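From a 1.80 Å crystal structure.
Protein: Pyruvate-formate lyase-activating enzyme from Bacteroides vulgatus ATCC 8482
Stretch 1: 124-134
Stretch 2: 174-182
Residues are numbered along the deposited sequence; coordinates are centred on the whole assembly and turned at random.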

ATOM      1  N   ARG A 124       0.617  11.983  21.067  1.00 17.96           N
ATOM      2  CA  ARG A 124      -0.101  12.109  19.795  1.00 18.14           C
ATOM      3  C   ARG A 124      -0.433  10.709  19.319  1.00 18.16           C
ATOM      4  O   ARG A 124       0.451   9.858  19.256  1.00 18.10           O
ATOM      5  N   HIS A 125      -1.705  10.463  19.014  1.00 17.55           N
ATOM      6  CA  HIS A 125      -2.120   9.153  18.495  1.00 17.38           C
ATOM      7  C   HIS A 125      -1.832   9.053  17.002  1.00 17.31           C
ATOM      8  O   HIS A 125      -1.674  10.090  16.323  1.00 17.50           O
ATOM      9  N   PRO A 126      -1.830   7.819  16.470  1.00 17.23           N
ATOM     10  CA  PRO A 126      -1.718   7.682  15.012  1.00 16.94           C
ATOM     11  C   PRO A 126      -2.911   8.300  14.303  1.00 16.59           C
ATOM     12  O   PRO A 126      -4.036   8.329  14.847  1.00 16.19           O
ATOM     13  N   GLU A 127      -2.673   8.798  13.091  1.00 16.44           N
ATOM     14  CA  GLU A 127      -3.760   9.280  12.242  1.00 17.17           C
ATOM     15  C   GLU A 127      -4.788   8.180  12.014  1.00 16.85           C
ATOM     16  O   GLU A 127      -6.005   8.412  12.002  1.00 16.46           O
ATOM     17  N   ILE A 128      -4.274   6.985  11.796  1.00 16.90           N
ATOM     18  CA  ILE A 128      -5.075   5.794  11.589  1.00 17.03           C
ATOM     19  C   ILE A 128      -4.210   4.579  11.904  1.00 16.64           C
ATOM     20  O   ILE A 128      -2.974   4.628  11.800  1.00 15.84           O
ATOM     21  N   ILE A 129      -4.870   3.514  12.337  1.00 16.60           N
ATOM     22  CA  ILE A 129      -4.251   2.207  12.474  1.00 16.74           C
ATOM     23  C   ILE A 129      -4.861   1.302  11.399  1.00 17.35           C
ATOM     24  O   ILE A 129      -6.068   1.053  11.410  1.00 17.64           O
ATOM     25  N   ASN A 130      -4.028   0.835  10.475  1.00 17.81           N
ATOM     26  CA  ASN A 130      -4.460  -0.055   9.400  1.00 18.61           C
ATOM     27  C   ASN A 130      -4.224  -1.508   9.772  1.00 18.88           C
ATOM     28  O   ASN A 130      -3.071  -1.936   9.909  1.00 18.49           O
ATOM     29  N   LEU A 131      -5.309  -2.248   9.964  1.00 19.32           N
ATOM     30  CA  LEU A 131      -5.237  -3.695  10.172  1.00 19.99           C
ATOM     31  C   LEU A 131      -5.271  -4.356   8.793  1.00 20.93           C
ATOM     32  O   LEU A 131      -6.220  -4.177   8.035  1.00 20.57           O
ATOM     33  N   LEU A 132      -4.214  -5.087   8.464  1.00 21.90           N
ATOM     34  CA  LEU A 132      -4.064  -5.703   7.149  1.00 23.04           C
ATOM     35  C   LEU A 132      -4.153  -7.225   7.294  1.00 23.97           C
ATOM     36  O   LEU A 132      -3.145  -7.884   7.568  1.00 23.25           O
ATOM     37  N   PRO A 133      -5.363  -7.785   7.128  1.00 25.23           N
ATOM     38  CA  PRO A 133      -5.505  -9.225   7.306  1.00 26.56           C
ATOM     39  C   PRO A 133      -4.624 -10.030   6.365  1.00 28.95           C
ATOM     40  O   PRO A 133      -4.505  -9.724   5.165  1.00 29.12           O
ATOM     41  N   TYR A 134      -4.010 -11.056   6.930  1.00 31.34           N
ATOM     42  CA  TYR A 134      -3.137 -11.932   6.193  1.00 32.78           C
ATOM     43  C   TYR A 134      -3.961 -12.722   5.198  1.00 33.82           C
ATOM     44  O   TYR A 134      -5.010 -13.270   5.537  1.00 33.93           O
ATOM     45  N   TYR A 174     -10.314   2.015  23.044  1.00 21.75           N
ATOM     46  CA  TYR A 174      -9.203   2.753  23.654  1.00 21.26           C
ATOM     47  C   TYR A 174      -9.034   4.154  23.066  1.00 21.44           C
ATOM     48  O   TYR A 174      -8.058   4.853  23.366  1.00 21.37           O
ATOM     49  N   GLY A 175      -9.984   4.570  22.232  1.00 20.76           N
ATOM     50  CA  GLY A 175      -9.997   5.922  21.686  1.00 20.71           C
ATOM     51  C   GLY A 175      -9.119   6.139  20.473  1.00 19.89           C
ATOM     52  O   GLY A 175      -8.808   7.280  20.133  1.00 19.85           O
ATOM     53  N   LEU A 176      -8.781   5.050  19.790  1.00 19.42           N
ATOM     54  CA  LEU A 176      -7.933   5.091  18.613  1.00 19.72           C
ATOM     55  C   LEU A 176      -8.763   4.920  17.337  1.00 19.99           C
ATOM     56  O   LEU A 176      -9.869   4.362  17.362  1.00 20.49           O
ATOM     57  N   LYS A 177      -8.230   5.434  16.238  1.00 19.71           N
ATOM     58  CA  LYS A 177      -8.863   5.346  14.925  1.00 20.48           C
ATOM     59  C   LYS A 177      -8.264   4.169  14.174  1.00 20.26           C
ATOM     60  O   LYS A 177      -7.054   4.123  13.939  1.00 19.71           O
ATOM     61  N   ALA A 178      -9.114   3.226  13.793  1.00 20.72           N
ATOM     62  CA  ALA A 178      -8.674   1.992  13.156  1.00 20.71           C
ATOM     63  C   ALA A 178      -9.572   1.599  12.000  1.00 21.22           C
ATOM     64  O   ALA A 178     -10.780   1.916  11.985  1.00 21.10           O
ATOM     65  N   THR A 179      -8.978   0.895  11.046  1.00 21.47           N
ATOM     66  CA  THR A 179      -9.692   0.425   9.869  1.00 21.98           C
ATOM     67  C   THR A 179      -9.062  -0.863   9.377  1.00 23.04           C
ATOM     68  O   THR A 179      -7.922  -1.170   9.717  1.00 22.73           O
ATOM     69  N   ILE A 180      -9.820  -1.612   8.577  1.00 24.91           N
ATOM     70  CA  ILE A 180      -9.307  -2.787   7.886  1.00 25.93           C
ATOM     71  C   ILE A 180      -8.832  -2.361   6.503  1.00 27.13           C
ATOM     72  O   ILE A 180      -9.548  -1.668   5.775  1.00 26.91           O
ATOM     73  N   GLY A 181      -7.623  -2.768   6.140  1.00 28.28           N
ATOM     74  CA  GLY A 181      -7.063  -2.422   4.846  1.00 29.42           C
ATOM     75  C   GLY A 181      -6.275  -1.137   4.907  1.00 30.38           C
ATOM     76  O   GLY A 181      -6.290  -0.433   5.918  1.00 30.16           O
ATOM     77  N   GLY A 182      -5.589  -0.839   3.806  1.00 31.73           N
ATOM     78  CA  GLY A 182      -4.691   0.304   3.730  1.00 32.62           C
ATOM     79  C   GLY A 182      -5.453   1.597   3.544  1.00 33.54           C
ATOM     80  O   GLY A 182      -4.838   2.652   3.339  1.00 35.14           O
TER

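What holds the two stretches together most firmly? Four backbone hydrogen bonds zip them into a parallel ladder: Ile 129 N to Lys 177 O (2.8 Å), Thr 179 N to Ile 129 O (2.9 Å), Leu 131 N to Thr 179 O (2.8 Å) and Gly 181 N to Leu 131 O (2.7 Å). Side chains alternate along each strand, so Ile 129 and Leu 131 share one face of the sheet with Ala 178 and Ile 180, while Asn 130 and Thr 179 take the other.

Which polar links lie before the ladder? Waters fill the wider gap there. One bonds His 125 ND1 and donates to Gly 175 O, both at 2.9 Å. Another donates to Pro 126 O (2.8 Å) and accepts from Lys 177 N (2.9 Å). A third donates to Pro 126 O (2.9 Å) and accepts a weak bond from Lys 177 NZ (3.2 Å), which the extended lysine chain (m, then t throughout) carries out to it. Within the first stretch, Arg 124 NH2 forms a salt bridge with Glu 127 OE2 (2.9 Å).

How does the face bearing Ile 129 and Leu 131 pack? Ile 129 (m, t) places CD1 3.9 Å from Leu 176 CB; Leu 131 (m, t) lies with CB 3.8 Å from Ile 180 CD1. Ile 180 (m, m) also sets CG2 3.8 Å from Pro 133 CD. Leu 176 (m, t) points sideways, but its CD2 reaches over the His 125 ring face, 3.9 Å from the centroid.

What covers the other face? Thr 179 (t) sets CG2 3.9 Å from Ile 128 CG1 and beside the side chain of Asn 130 (m). Leu 132 (m, t) starts away from the second stretch, yet its CD2 returns to 3.5 Å from Gly 181 C.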

ATOM      1  CB  ARG A 124       0.756  12.813  18.732  1.00 17.90           C
ATOM      2  CG  ARG A 124       0.039  12.990  17.389  1.00 17.77           C
ATOM      3  CD  ARG A 124       0.858  13.725  16.328  1.00 18.44           C
ATOM      4  NE  ARG A 124       0.101  13.794  15.076  1.00 18.66           N
ATOM      5  CZ  ARG A 124      -0.233  14.911  14.435  1.00 20.55           C
ATOM      6  NH1 ARG A 124       0.133  16.106  14.890  1.00 21.67           N
ATOM      7  NH2 ARG A 124      -0.949  14.833  13.325  1.00 20.17           N
ATOM      8  CB  HIS A 125      -3.622   8.948  18.691  1.00 17.30           C
ATOM      9  CG  HIS A 125      -4.040   8.838  20.121  1.00 17.19           C
ATOM     10  ND1 HIS A 125      -5.361   8.911  20.510  1.00 18.14           N
ATOM     11  CD2 HIS A 125      -3.320   8.652  21.252  1.00 17.97           C
ATOM     12  CE1 HIS A 125      -5.436   8.769  21.823  1.00 18.72           C
ATOM     13  NE2 HIS A 125      -4.212   8.627  22.299  1.00 18.26           N
ATOM     14  CB  PRO A 126      -1.679   6.156  14.783  1.00 16.60           C
ATOM     15  CG  PRO A 126      -2.214   5.549  16.030  1.00 18.05           C
ATOM     16  CD  PRO A 126      -1.939   6.515  17.146  1.00 17.73           C
ATOM     17  CB  GLU A 127      -3.222   9.713  10.882  1.00 17.47           C
ATOM     18  CG  GLU A 127      -2.248  10.871  10.930  1.00 19.31           C
ATOM     19  CD  GLU A 127      -2.840  12.111  11.544  1.00 22.30           C
ATOM     20  OE1 GLU A 127      -3.645  12.779  10.856  1.00 24.44           O
ATOM     21  OE2 GLU A 127      -2.504  12.431  12.703  1.00 19.90           O
ATOM     22  CB  ILE A 128      -5.602   5.690  10.125  1.00 17.47           C
ATOM     23  CG1 ILE A 128      -6.684   4.613   9.981  1.00 20.03           C
ATOM     24  CG2 ILE A 128      -4.460   5.383   9.136  1.00 18.09           C
ATOM     25  CD1 ILE A 128      -7.916   4.882  10.738  1.00 23.27           C
ATOM     26  CB  ILE A 129      -4.478   1.609  13.867  1.00 16.53           C
ATOM     27  CG1 ILE A 129      -3.917   2.522  14.964  1.00 16.61           C
ATOM     28  CG2 ILE A 129      -3.825   0.224  13.970  1.00 16.92           C
ATOM     29  CD1 ILE A 129      -4.411   2.164  16.377  1.00 16.19           C
ATOM     30  CB  ASN A 130      -3.697   0.244   8.112  1.00 18.97           C
ATOM     31  CG  ASN A 130      -3.882   1.662   7.655  1.00 21.64           C
ATOM     32  OD1 ASN A 130      -4.964   2.035   7.199  1.00 25.69           O
ATOM     33  ND2 ASN A 130      -2.834   2.474   7.798  1.00 21.70           N
ATOM     34  CB  LEU A 131      -6.393  -4.194  11.051  1.00 20.05           C
ATOM     35  CG  LEU A 131      -6.544  -3.544  12.431  1.00 20.31           C
ATOM     36  CD1 LEU A 131      -7.668  -4.224  13.224  1.00 20.35           C
ATOM     37  CD2 LEU A 131      -5.223  -3.584  13.193  1.00 20.60           C
ATOM     38  CB  LEU A 132      -2.722  -5.292   6.540  1.00 23.41           C
ATOM     39  CG  LEU A 132      -2.436  -3.790   6.618  1.00 25.07           C
ATOM     40  CD1 LEU A 132      -1.006  -3.471   6.217  1.00 26.83           C
ATOM     41  CD2 LEU A 132      -3.433  -3.013   5.753  1.00 26.56           C
ATOM     42  CB  PRO A 133      -6.992  -9.477   7.025  1.00 26.94           C
ATOM     43  CG  PRO A 133      -7.644  -8.180   7.287  1.00 25.92           C
ATOM     44  CD  PRO A 133      -6.655  -7.155   6.821  1.00 25.41           C
ATOM     45  CB  TYR A 134      -2.442 -12.887   7.164  1.00 33.59           C
ATOM     46  CG  TYR A 134      -1.622 -13.976   6.519  1.00 34.27           C
ATOM     47  CD1 TYR A 134      -0.325 -13.726   6.082  1.00 35.26           C
ATOM     48  CD2 TYR A 134      -2.136 -15.263   6.359  1.00 35.25           C
ATOM     49  CE1 TYR A 134       0.438 -14.730   5.496  1.00 34.96           C
ATOM     50  CE2 TYR A 134      -1.385 -16.267   5.772  1.00 34.87           C
ATOM     51  CZ  TYR A 134      -0.098 -15.997   5.343  1.00 34.94           C
ATOM     52  OH  TYR A 134       0.653 -16.991   4.758  1.00 35.04           O
ATOM     53  CB  TYR A 174      -7.895   1.958  23.511  1.00 20.81           C
ATOM     54  CG  TYR A 174      -7.739   0.850  24.521  1.00 19.64           C
ATOM     55  CD1 TYR A 174      -8.125  -0.448  24.224  1.00 20.62           C
ATOM     56  CD2 TYR A 174      -7.167   1.095  25.771  1.00 20.84           C
ATOM     57  CE1 TYR A 174      -7.979  -1.479  25.153  1.00 20.26           C
ATOM     58  CE2 TYR A 174      -7.021   0.077  26.703  1.00 20.57           C
ATOM     59  CZ  TYR A 174      -7.414  -1.214  26.385  1.00 20.39           C
ATOM     60  OH  TYR A 174      -7.251  -2.241  27.305  1.00 18.33           O
ATOM     61  CB  LEU A 176      -6.868   4.001  18.706  1.00 19.29           C
ATOM     62  CG  LEU A 176      -5.917   4.112  19.898  1.00 19.48           C
ATOM     63  CD1 LEU A 176      -5.264   2.754  20.183  1.00 19.62           C
ATOM     64  CD2 LEU A 176      -4.861   5.195  19.664  1.00 19.43           C
ATOM     65  CB  LYS A 177      -8.616   6.623  14.124  1.00 20.87           C
ATOM     66  CG  LYS A 177      -9.117   7.898  14.775  1.00 22.61           C
ATOM     67  CD  LYS A 177      -8.739   9.112  13.942  1.00 23.17           C
ATOM     68  CE  LYS A 177      -9.236  10.396  14.584  1.00 24.85           C
ATOM     69  NZ  LYS A 177      -8.633  11.612  13.961  1.00 26.62           N
ATOM     70  CB  ALA A 178      -8.629   0.876  14.171  1.00 21.39           C
ATOM     71  CB  THR A 179      -9.672   1.482   8.737  1.00 22.28           C
ATOM     72  OG1 THR A 179     -10.638   1.137   7.736  1.00 21.51           O
ATOM     73  CG2 THR A 179      -8.269   1.601   8.093  1.00 21.96           C
ATOM     74  CB  ILE A 180     -10.397  -3.884   7.732  1.00 26.27           C
ATOM     75  CG1 ILE A 180     -10.915  -4.341   9.093  1.00 27.09           C
ATOM     76  CG2 ILE A 180      -9.859  -5.074   6.958  1.00 26.24           C
ATOM     77  CD1 ILE A 180      -9.883  -5.015   9.941  1.00 29.69           C
TER
HETATM   78  O   HOH W   1      -7.174   8.839  18.287  1.00 30.14           O
HETATM   79  O   HOH W   2      -5.881   7.059  16.558  1.00 27.00           O
HETATM   80  O   HOH W   3      -5.910  10.554  15.199  1.00 51.02           O